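Long-range contacts in microcin B17-processing protein McbC (PDB 6GRH), which is an FMN-binding oxidoreductase of the nitroreductase family, required to process the inactive microcin B17 precursor into the active antibiotic peptide: residues P119-I129 with M209-N220; L230-D240 with P256-V265. All coordinates share one frame; numbering follows the deposited sequence. Where two conformers were deposited one is given.

In the fold
Both contacts are buried, and both belong to the flavin-binding core, but they are built differently. Contact 1 lays an irregular loop along helix 204-227, and its chemistry is that of a buried carboxylate, bridging waters and a methionine on a tyrosine ring. Contact 2 pairs two antiparallel strands at the edge of the chain's sheet, so regular backbone bonds dominate, with aromatic and aliphatic side chains on the faces. The two meet where the helix packs on strand 254-263, with Thr-214 and Leu-211 against Leu-257. Each FMN is shared across the dimer: 119-129 of one subunit and 230-240 of the other both contribute to the same site.

Contact 1 of 2, residues P119-I129 with M209-N220; sequences PYPSGGALYPI and MALMETGSMYQN. With FMN (flavin mononucleotide), chain O; EDO (1,2-ethanediol), chain P.
Glu-213 projects from helix 204-227 into the curl of loop 119-129, touching it from CG through CD to both carboxylate oxygens. Beyond CB, CG stands anti to the backbone N (chi1 177°) and the chain runs out extended, which carries the carboxylate into the loop. CG passes 3.9 Å from CE2 of Tyr-120, and CD lies next to Pro-128 CD. At the tip, OE1 accepts a hydrogen bond of 2.6 Å from Ser-122 OG, which comes in from above the carboxylate plane, 38° out of it. The same oxygen takes a second bond from a water that also accepts from Gly-123 N. OE2 sits against Tyr-127 CA and receives a bond of 2.6 Å from another water; this one bridges to Tyr-120 OH and Ile-129 O. Ser-122 OG is itself held by the N-H of Tyr-127, so the loop is folded around the acid.

Tyr-120 takes Met-217 over one ring face: CG is 3.5 Å from the ring centroid, 19° off the normal, while SD lies obliquely at 4.3 Å in a Met-aromatic contact. Its hydroxyl also bonds to Arg-118. The same SD touches Ile-129 CG2 at 3.6 Å, and Ile-129 CD1 reaches the helix beside Thr-214 OG1. Farther along, Asn-220 ND2 bonds Ala-107 O and, weakly, Pro-119 O, while Asn-220 OD1 accepts from Gln-219 NE2 of the second subunit.

The loop also carries the cofactor. Pro-121 CB lies 3.2 Å from O3' of the ribityl chain, and Gly-123 N approaches C8 of the flavin. This is the dimer-interface FMN site of the nitroreductase fold, its loop hydrogen-bonded through Ser-122 to a buried helix glutamate.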
# COMPACT_ATOMS: atom_id res chain seq x y z
N PRO D 119 22.21 23.73 -14.65
CA PRO D 119 23.18 22.72 -15.12
C PRO D 119 22.74 21.27 -14.95
O PRO D 119 23.55 20.36 -15.11
CB PRO D 119 24.44 23.02 -14.28
CG PRO D 119 23.92 23.67 -13.05
CD PRO D 119 22.71 24.44 -13.45
N TYR D 120 21.47 21.06 -14.59
CA TYR D 120 20.88 19.72 -14.52
C TYR D 120 19.46 19.82 -15.07
O TYR D 120 18.78 20.83 -14.86
CB TYR D 120 20.94 19.15 -13.10
CG TYR D 120 20.17 19.95 -12.07
CD1 TYR D 120 20.70 21.11 -11.52
CD2 TYR D 120 18.91 19.54 -11.65
CE1 TYR D 120 19.99 21.86 -10.60
CE2 TYR D 120 18.19 20.27 -10.73
CZ TYR D 120 18.72 21.43 -10.21
OH TYR D 120 17.98 22.15 -9.30
N PRO D 121 19.02 18.80 -15.82
CA PRO D 121 17.67 18.82 -16.38
C PRO D 121 16.61 18.43 -15.34
O PRO D 121 16.94 18.01 -14.23
CB PRO D 121 17.76 17.79 -17.50
CG PRO D 121 18.70 16.76 -16.94
CD PRO D 121 19.70 17.51 -16.08
N SER D 122 15.34 18.58 -15.70
CA SER D 122 14.23 18.18 -14.81
C SER D 122 12.99 17.89 -15.63
O SER D 122 12.67 18.64 -16.57
CB SER D 122 13.93 19.31 -13.80
OG SER D 122 12.81 19.00 -13.00
N GLY D 123 12.30 16.80 -15.30
CA GLY D 123 11.04 16.48 -15.97
C GLY D 123 10.08 17.65 -15.94
O GLY D 123 9.79 18.21 -14.88
N GLY D 124 9.63 18.05 -17.13
CA GLY D 124 8.72 19.18 -17.30
C GLY D 124 9.25 20.53 -16.87
O GLY D 124 8.47 21.47 -16.71
N ALA D 125 10.57 20.63 -16.70
CA ALA D 125 11.21 21.81 -16.13
C ALA D 125 10.58 22.26 -14.79
O ALA D 125 10.52 23.45 -14.49
CB ALA D 125 11.19 22.94 -17.14
N LEU D 126 10.13 21.30 -14.00
CA LEU D 126 9.43 21.61 -12.75
C LEU D 126 10.35 21.80 -11.54
O LEU D 126 9.99 22.52 -10.60
CB LEU D 126 8.38 20.54 -12.46
CG LEU D 126 7.31 20.44 -13.55
CD1 LEU D 126 6.43 19.24 -13.29
CD2 LEU D 126 6.48 21.72 -13.63
N TYR D 127 11.52 21.18 -11.56
CA TYR D 127 12.52 21.34 -10.48
C TYR D 127 11.93 21.24 -9.06
O TYR D 127 11.98 22.21 -8.28
CB TYR D 127 13.29 22.64 -10.69
CG TYR D 127 14.11 22.57 -11.94
CD1 TYR D 127 15.35 21.91 -11.93
CD2 TYR D 127 13.63 23.05 -13.16
CE1 TYR D 127 16.10 21.78 -13.08
CE2 TYR D 127 14.38 22.95 -14.32
CZ TYR D 127 15.62 22.30 -14.28
OH TYR D 127 16.37 22.15 -15.42
N PRO D 128 11.43 20.05 -8.70
CA PRO D 128 10.75 19.91 -7.40
C PRO D 128 11.65 19.74 -6.18
O PRO D 128 11.13 19.57 -5.08
CB PRO D 128 9.92 18.62 -7.58
CG PRO D 128 10.75 17.81 -8.52
CD PRO D 128 11.27 18.83 -9.51
N ILE D 129 12.97 19.72 -6.37
CA ILE D 129 13.90 19.45 -5.31
C ILE D 129 14.49 20.76 -4.87
O ILE D 129 14.95 21.54 -5.68
CB ILE D 129 15.03 18.49 -5.78
CG1 ILE D 129 14.44 17.20 -6.28
CG2 ILE D 129 16.07 18.25 -4.68
CD1 ILE D 129 13.53 16.49 -5.31
N MET D 209 10.87 10.57 -10.89
CA MET D 209 11.60 11.68 -11.54
C MET D 209 12.27 12.62 -10.52
O MET D 209 13.42 13.03 -10.72
CB MET D 209 10.68 12.50 -12.48
CG MET D 209 10.25 11.79 -13.78
SD MET D 209 9.48 12.84 -15.06
CE MET D 209 8.11 11.84 -15.62
N ALA D 210 11.56 12.94 -9.43
CA ALA D 210 12.12 13.81 -8.39
C ALA D 210 13.35 13.20 -7.67
O ALA D 210 14.33 13.90 -7.42
CB ALA D 210 11.05 14.14 -7.38
N LEU D 211 13.29 11.90 -7.39
CA LEU D 211 14.40 11.18 -6.75
C LEU D 211 15.62 11.12 -7.67
O LEU D 211 16.71 11.36 -7.24
CB LEU D 211 13.97 9.78 -6.28
CG LEU D 211 13.43 9.74 -4.85
CD1 LEU D 211 12.31 10.72 -4.56
CD2 LEU D 211 12.94 8.34 -4.51
N MET D 212 15.40 10.85 -8.95
CA MET D 212 16.48 10.89 -9.92
C MET D 212 17.09 12.28 -10.03
O MET D 212 18.31 12.43 -10.05
CB MET D 212 16.02 10.34 -11.29
CG MET D 212 15.74 8.85 -11.20
SD MET D 212 15.27 8.10 -12.76
CE MET D 212 13.78 8.96 -13.18
N GLU D 213 16.26 13.31 -10.03
CA GLU D 213 16.75 14.66 -10.08
C GLU D 213 17.67 15.00 -8.93
O GLU D 213 18.67 15.65 -9.12
CB GLU D 213 15.59 15.63 -10.14
CG GLU D 213 15.97 17.09 -10.12
CD GLU D 213 14.76 17.97 -10.28
OE1 GLU D 213 13.87 17.61 -11.12
OE2 GLU D 213 14.69 19.02 -9.56
N THR D 214 17.34 14.53 -7.75
CA THR D 214 18.18 14.71 -6.56
C THR D 214 19.61 14.18 -6.77
O THR D 214 20.57 14.84 -6.40
CB THR D 214 17.51 14.04 -5.36
OG1 THR D 214 16.19 14.59 -5.22
CG2 THR D 214 18.30 14.26 -4.10
N GLY D 215 19.71 13.01 -7.41
CA GLY D 215 20.98 12.41 -7.73
C GLY D 215 21.75 13.22 -8.75
O GLY D 215 22.98 13.35 -8.62
N SER D 216 21.05 13.79 -9.76
CA SER D 216 21.74 14.67 -10.70
C SER D 216 22.30 15.90 -9.98
O SER D 216 23.38 16.45 -10.36
CB SER D 216 20.84 15.09 -11.89
OG SER D 216 19.82 15.98 -11.48
N MET D 217 21.59 16.36 -8.97
CA MET D 217 22.02 17.55 -8.23
C MET D 217 23.23 17.26 -7.36
O MET D 217 24.22 17.97 -7.44
CB MET D 217 20.89 18.15 -7.42
CG MET D 217 19.77 18.65 -8.31
SD MET D 217 18.28 19.00 -7.40
CE MET D 217 18.81 20.41 -6.44
N TYR D 218 23.17 16.22 -6.53
CA TYR D 218 24.34 15.96 -5.68
C TYR D 218 25.57 15.56 -6.51
O TYR D 218 26.70 15.79 -6.07
CB TYR D 218 24.05 15.01 -4.52
CG TYR D 218 23.83 13.53 -4.80
CD1 TYR D 218 24.79 12.74 -5.41
CD2 TYR D 218 22.66 12.90 -4.35
CE1 TYR D 218 24.57 11.38 -5.62
CE2 TYR D 218 22.43 11.54 -4.55
CZ TYR D 218 23.39 10.79 -5.17
OH TYR D 218 23.15 9.45 -5.38
N GLN D 219 25.35 14.99 -7.69
CA GLN D 219 26.45 14.59 -8.55
C GLN D 219 27.20 15.82 -9.08
O GLN D 219 28.42 15.83 -9.09
CB GLN D 219 25.97 13.71 -9.71
CG GLN D 219 27.09 13.15 -10.59
CD GLN D 219 28.12 12.29 -9.86
OE1 GLN D 219 27.89 11.80 -8.74
NE2 GLN D 219 29.30 12.10 -10.51
N ASN D 220 26.47 16.84 -9.50
CA ASN D 220 27.08 18.14 -9.84
C ASN D 220 27.91 18.69 -8.68
O ASN D 220 29.00 19.26 -8.89
CB ASN D 220 26.02 19.18 -10.23
CG ASN D 220 25.70 19.16 -11.70
OD1 ASN D 220 26.10 18.25 -12.42
ND2 ASN D 220 24.94 20.17 -12.15
N1 FMN O . 11.64 15.78 -22.21
C2 FMN O . 10.69 15.33 -23.07
O2 FMN O . 10.51 15.98 -24.12
N3 FMN O . 9.94 14.23 -22.81
C4 FMN O . 10.10 13.49 -21.69
O4 FMN O . 9.40 12.47 -21.47
C4A FMN O . 11.11 13.92 -20.69
N5 FMN O . 11.32 13.25 -19.54
C5A FMN O . 12.27 13.67 -18.65
C6 FMN O . 12.47 12.94 -17.48
C7 FMN O . 13.42 13.33 -16.55
C7M FMN O . 13.61 12.53 -15.29
C8 FMN O . 14.26 14.53 -16.81
C8M FMN O . 15.30 14.96 -15.81
C9 FMN O . 14.08 15.27 -17.98
C9A FMN O . 13.11 14.88 -18.93
N10 FMN O . 12.89 15.60 -20.14
C10 FMN O . 11.89 15.14 -21.03
C1' FMN O . 13.66 16.80 -20.49
C2' FMN O . 13.08 18.01 -19.80
O2' FMN O . 11.81 18.33 -20.40
C3' FMN O . 14.08 19.17 -19.87
O3' FMN O . 15.24 18.86 -19.09
C4' FMN O . 13.49 20.50 -19.38
O4' FMN O . 12.41 20.87 -20.23
C5' FMN O . 14.49 21.65 -19.38
O5' FMN O . 15.01 21.81 -20.70
P FMN O . 16.59 21.71 -20.99
O1P FMN O . 17.02 20.32 -20.58
O2P FMN O . 16.67 21.94 -22.48
O3P FMN O . 17.13 22.83 -20.15
C1 EDO P . 8.10 17.68 -21.27
O1 EDO P . 7.63 18.72 -20.41
C2 EDO P . 8.54 16.53 -20.40
O2 EDO P . 9.66 16.90 -19.60
O HOH W 1 15.51 21.18 -8.47
O HOH W 2 17.92 15.64 -13.28
O HOH W 3 12.90 15.52 -12.73

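Contact 2 of 2, residues L230-D240 with P256-V265; sequences LKNRVWAGYTD and PLIVQFFGDV. With FMN (flavin mononucleotide), chain B.
Lys-231 N donates a straight hydrogen bond of 2.8 Å to Gly-263 O, and Gly-263 N answers to Lys-231 O. This is the first hydrogen-bonded pair of an antiparallel strand pairing at the edge of the nitroreductase-type sheet; Arg-233 with Phe-261 and Trp-235 with Val-259 repeat it.

On the face that carries Asn-232 and Gln-260, Gln-260 NE2 bonds Asn-232 OD1 at 3.1 Å. The donor stands 62° out of the carbonyl plane, with the two amides 76° apart, while Gln-260 OE1 is taken by Tyr-191 OH. Next to them Val-234 CG1 presses on Ile-258 CG1 at 3.3 Å, a tight fit.

The other face brings Phe-261 edge-on to Trp-235, planes at 76°, CE2 3.4 Å from Trp-235 CG. The opposite face of the indole lies toward FMN O4. Tyr-238, past the end of strand 231-235, takes Val-259 CG2 over one ring face.

Strand 231-235 and the residue after it also serve the flavin. Arg-233, its guanidinium fixed by Gly-86 O and Ser-85 O, donates a hydrogen bond of 3.1 Å from NH1 to N1 of FMN, at the guanidinium edge. Ala-236 N forks between two flavin atoms, O4 at 3.2 Å and N5 at 3.1 Å.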
# COMPACT_ATOMS: atom_id res chain seq x y z
N LEU D 230 37.37 20.74 -2.04
CA LEU D 230 36.59 20.29 -0.90
C LEU D 230 36.46 18.77 -0.98
O LEU D 230 36.45 18.21 -2.07
CB LEU D 230 35.17 20.87 -0.90
CG LEU D 230 34.91 22.27 -0.40
CD1 LEU D 230 33.44 22.58 -0.61
CD2 LEU D 230 35.30 22.42 1.06
N LYS D 231 36.36 18.12 0.17
CA LYS D 231 36.01 16.71 0.22
C LYS D 231 34.53 16.66 0.51
O LYS D 231 34.00 17.61 1.09
CB LYS D 231 36.80 15.98 1.30
CG LYS D 231 38.29 15.99 1.08
CD LYS D 231 38.70 15.20 -0.15
CE LYS D 231 40.20 14.92 -0.12
NZ LYS D 231 40.96 16.19 -0.03
N ASN D 232 33.88 15.58 0.12
CA ASN D 232 32.44 15.45 0.33
C ASN D 232 32.04 14.01 0.52
O ASN D 232 32.74 13.09 0.07
CB ASN D 232 31.67 16.05 -0.85
CG ASN D 232 31.49 15.06 -1.98
OD1 ASN D 232 30.51 14.34 -2.01
ND2 ASN D 232 32.51 14.94 -2.83
N ARG D 233 30.89 13.81 1.16
CA ARG D 233 30.29 12.49 1.29
C ARG D 233 28.76 12.60 1.28
O ARG D 233 28.19 13.28 2.11
CB ARG D 233 30.76 11.78 2.56
CG ARG D 233 30.23 10.35 2.69
CD ARG D 233 30.84 9.56 3.84
NE ARG D 233 32.20 9.13 3.52
CZ ARG D 233 32.58 7.92 3.09
NH1 ARG D 233 31.71 6.93 2.93
NH2 ARG D 233 33.85 7.71 2.79
N VAL D 234 28.14 11.89 0.36
CA VAL D 234 26.68 11.73 0.34
C VAL D 234 26.35 10.79 1.48
O VAL D 234 27.08 9.85 1.74
CB VAL D 234 26.17 11.21 -1.05
CG1 VAL D 234 24.64 11.14 -1.09
CG2 VAL D 234 26.65 12.11 -2.16
N TRP D 235 25.23 11.03 2.15
CA TRP D 235 24.98 10.42 3.43
C TRP D 235 23.49 10.16 3.64
O TRP D 235 22.68 11.07 3.60
CB TRP D 235 25.49 11.39 4.48
CG TRP D 235 25.48 10.94 5.87
CD1 TRP D 235 24.51 11.20 6.82
CD2 TRP D 235 26.53 10.28 6.54
NE1 TRP D 235 24.90 10.69 8.03
CE2 TRP D 235 26.15 10.13 7.89
CE3 TRP D 235 27.78 9.79 6.13
CZ2 TRP D 235 26.95 9.49 8.82
CZ3 TRP D 235 28.57 9.17 7.05
CH2 TRP D 235 28.16 9.02 8.39
N ALA D 236 23.16 8.91 3.92
CA ALA D 236 21.80 8.47 4.20
C ALA D 236 21.55 8.11 5.65
O ALA D 236 20.43 7.81 6.02
CB ALA D 236 21.49 7.28 3.29
N GLY D 237 22.57 8.18 6.50
CA GLY D 237 22.47 7.73 7.89
C GLY D 237 22.01 8.85 8.82
O GLY D 237 22.76 9.29 9.68
N TYR D 238 20.79 9.34 8.61
CA TYR D 238 20.21 10.38 9.46
C TYR D 238 18.76 10.03 9.74
O TYR D 238 18.13 9.22 9.03
CB TYR D 238 20.35 11.77 8.80
CG TYR D 238 19.61 11.89 7.51
CD1 TYR D 238 18.27 12.27 7.48
CD2 TYR D 238 20.22 11.56 6.31
CE1 TYR D 238 17.58 12.35 6.29
CE2 TYR D 238 19.56 11.65 5.13
CZ TYR D 238 18.23 12.04 5.12
OH TYR D 238 17.54 12.10 3.92
N THR D 239 18.22 10.70 10.75
CA THR D 239 16.84 10.56 11.15
C THR D 239 16.03 11.63 10.42
O THR D 239 16.14 12.81 10.74
CB THR D 239 16.70 10.72 12.67
OG1 THR D 239 17.53 9.73 13.31
CG2 THR D 239 15.24 10.56 13.10
N ASP D 240 15.26 11.21 9.43
CA ASP D 240 14.60 12.14 8.51
C ASP D 240 13.71 13.17 9.23
O ASP D 240 13.77 14.35 8.93
CB ASP D 240 13.78 11.41 7.44
CG ASP D 240 14.58 10.32 6.71
OD1 ASP D 240 15.06 9.36 7.37
OD2 ASP D 240 14.73 10.43 5.46
N PRO D 256 13.40 15.63 3.62
CA PRO D 256 14.80 15.49 3.21
C PRO D 256 15.09 14.13 2.57
O PRO D 256 14.80 13.10 3.16
CB PRO D 256 15.56 15.66 4.53
CG PRO D 256 14.61 15.15 5.57
CD PRO D 256 13.25 15.56 5.09
N LEU D 257 15.62 14.12 1.35
CA LEU D 257 15.92 12.87 0.64
C LEU D 257 17.33 12.34 0.92
O LEU D 257 17.54 11.14 0.97
CB LEU D 257 15.73 13.04 -0.88
CG LEU D 257 14.30 13.23 -1.36
CD1 LEU D 257 14.25 13.41 -2.86
CD2 LEU D 257 13.42 12.07 -0.94
N ILE D 258 18.29 13.26 1.05
CA ILE D 258 19.69 12.90 1.16
C ILE D 258 20.45 14.10 1.71
O ILE D 258 20.06 15.26 1.49
CB ILE D 258 20.25 12.39 -0.19
CG1 ILE D 258 21.51 11.56 -0.03
CG2 ILE D 258 20.47 13.51 -1.18
CD1 ILE D 258 21.27 10.22 0.62
N VAL D 259 21.49 13.80 2.47
CA VAL D 259 22.37 14.81 3.04
C VAL D 259 23.73 14.65 2.36
O VAL D 259 24.10 13.55 1.92
CB VAL D 259 22.46 14.63 4.57
CG1 VAL D 259 23.55 15.51 5.18
CG2 VAL D 259 21.12 14.94 5.22
N GLN D 260 24.47 15.75 2.23
CA GLN D 260 25.80 15.71 1.63
C GLN D 260 26.72 16.59 2.44
O GLN D 260 26.51 17.80 2.52
CB GLN D 260 25.77 16.16 0.17
CG GLN D 260 27.07 15.93 -0.60
CD GLN D 260 26.92 16.25 -2.07
OE1 GLN D 260 26.00 16.97 -2.47
NE2 GLN D 260 27.88 15.78 -2.88
N PHE D 261 27.71 15.97 3.05
CA PHE D 261 28.66 16.68 3.91
C PHE D 261 29.84 17.18 3.11
O PHE D 261 30.26 16.53 2.16
CB PHE D 261 29.16 15.74 5.02
CG PHE D 261 28.12 15.42 6.05
CD1 PHE D 261 27.66 16.41 6.90
CD2 PHE D 261 27.60 14.15 6.16
CE1 PHE D 261 26.70 16.13 7.85
CE2 PHE D 261 26.65 13.86 7.12
CZ PHE D 261 26.19 14.86 7.96
N PHE D 262 30.37 18.34 3.51
CA PHE D 262 31.52 18.95 2.85
C PHE D 262 32.51 19.44 3.87
O PHE D 262 32.13 19.92 4.95
CB PHE D 262 31.11 20.14 1.99
CG PHE D 262 30.23 19.78 0.84
CD1 PHE D 262 28.85 19.69 1.02
CD2 PHE D 262 30.77 19.47 -0.40
CE1 PHE D 262 28.02 19.35 -0.03
CE2 PHE D 262 29.94 19.11 -1.46
CZ PHE D 262 28.57 19.05 -1.27
N GLY D 263 33.79 19.37 3.50
CA GLY D 263 34.84 19.80 4.38
C GLY D 263 36.24 19.40 3.97
O GLY D 263 36.52 19.14 2.79
N ASP D 264 37.12 19.37 4.97
CA ASP D 264 38.53 18.97 4.82
C ASP D 264 38.79 17.63 5.51
O ASP D 264 38.08 17.26 6.47
CB ASP D 264 39.47 20.01 5.44
CG ASP D 264 39.22 21.42 4.90
OD1 ASP D 264 38.86 21.55 3.70
OD2 ASP D 264 39.39 22.39 5.69
N VAL D 265 39.79 16.91 5.02
CA VAL D 265 40.27 15.69 5.66
C VAL D 265 41.80 15.83 5.82
O VAL D 265 42.50 15.85 4.81
CB VAL D 265 39.93 14.44 4.81
CG1 VAL D 265 40.56 13.18 5.39
CG2 VAL D 265 38.41 14.26 4.70
N1 FMN B . 28.68 6.66 3.27
C2 FMN B . 28.59 6.53 4.62
O2 FMN B . 29.65 6.38 5.25
N3 FMN B . 27.40 6.55 5.28
C4 FMN B . 26.22 6.72 4.63
O4 FMN B . 25.14 6.75 5.25
C4A FMN B . 26.24 6.86 3.15
N5 FMN B . 25.10 7.02 2.43
C5A FMN B . 25.15 7.16 1.08
C6 FMN B . 23.97 7.34 0.37
C7 FMN B . 23.97 7.49 -1.01
C7M FMN B . 22.67 7.67 -1.75
C8 FMN B . 25.26 7.47 -1.75
C8M FMN B . 25.28 7.63 -3.25
C9 FMN B . 26.46 7.30 -1.06
C9A FMN B . 26.46 7.14 0.35
N10 FMN B . 27.66 6.97 1.09
C10 FMN B . 27.57 6.83 2.50
C1' FMN B . 28.99 6.94 0.46
C2' FMN B . 29.27 5.56 -0.08
O2' FMN B . 29.48 4.65 1.01
C3' FMN B . 30.46 5.62 -1.05
O3' FMN B . 30.11 6.38 -2.21
C4' FMN B . 30.95 4.24 -1.48
O4' FMN B . 31.41 3.52 -0.34
C5' FMN B . 32.09 4.28 -2.49
O5' FMN B . 33.18 5.01 -1.93
P FMN B . 33.77 6.31 -2.66
O1P FMN B . 32.64 7.32 -2.74
O2P FMN B . 34.87 6.76 -1.72
O3P FMN B . 34.23 5.75 -3.97
O HOH W 4 41.05 17.89 2.72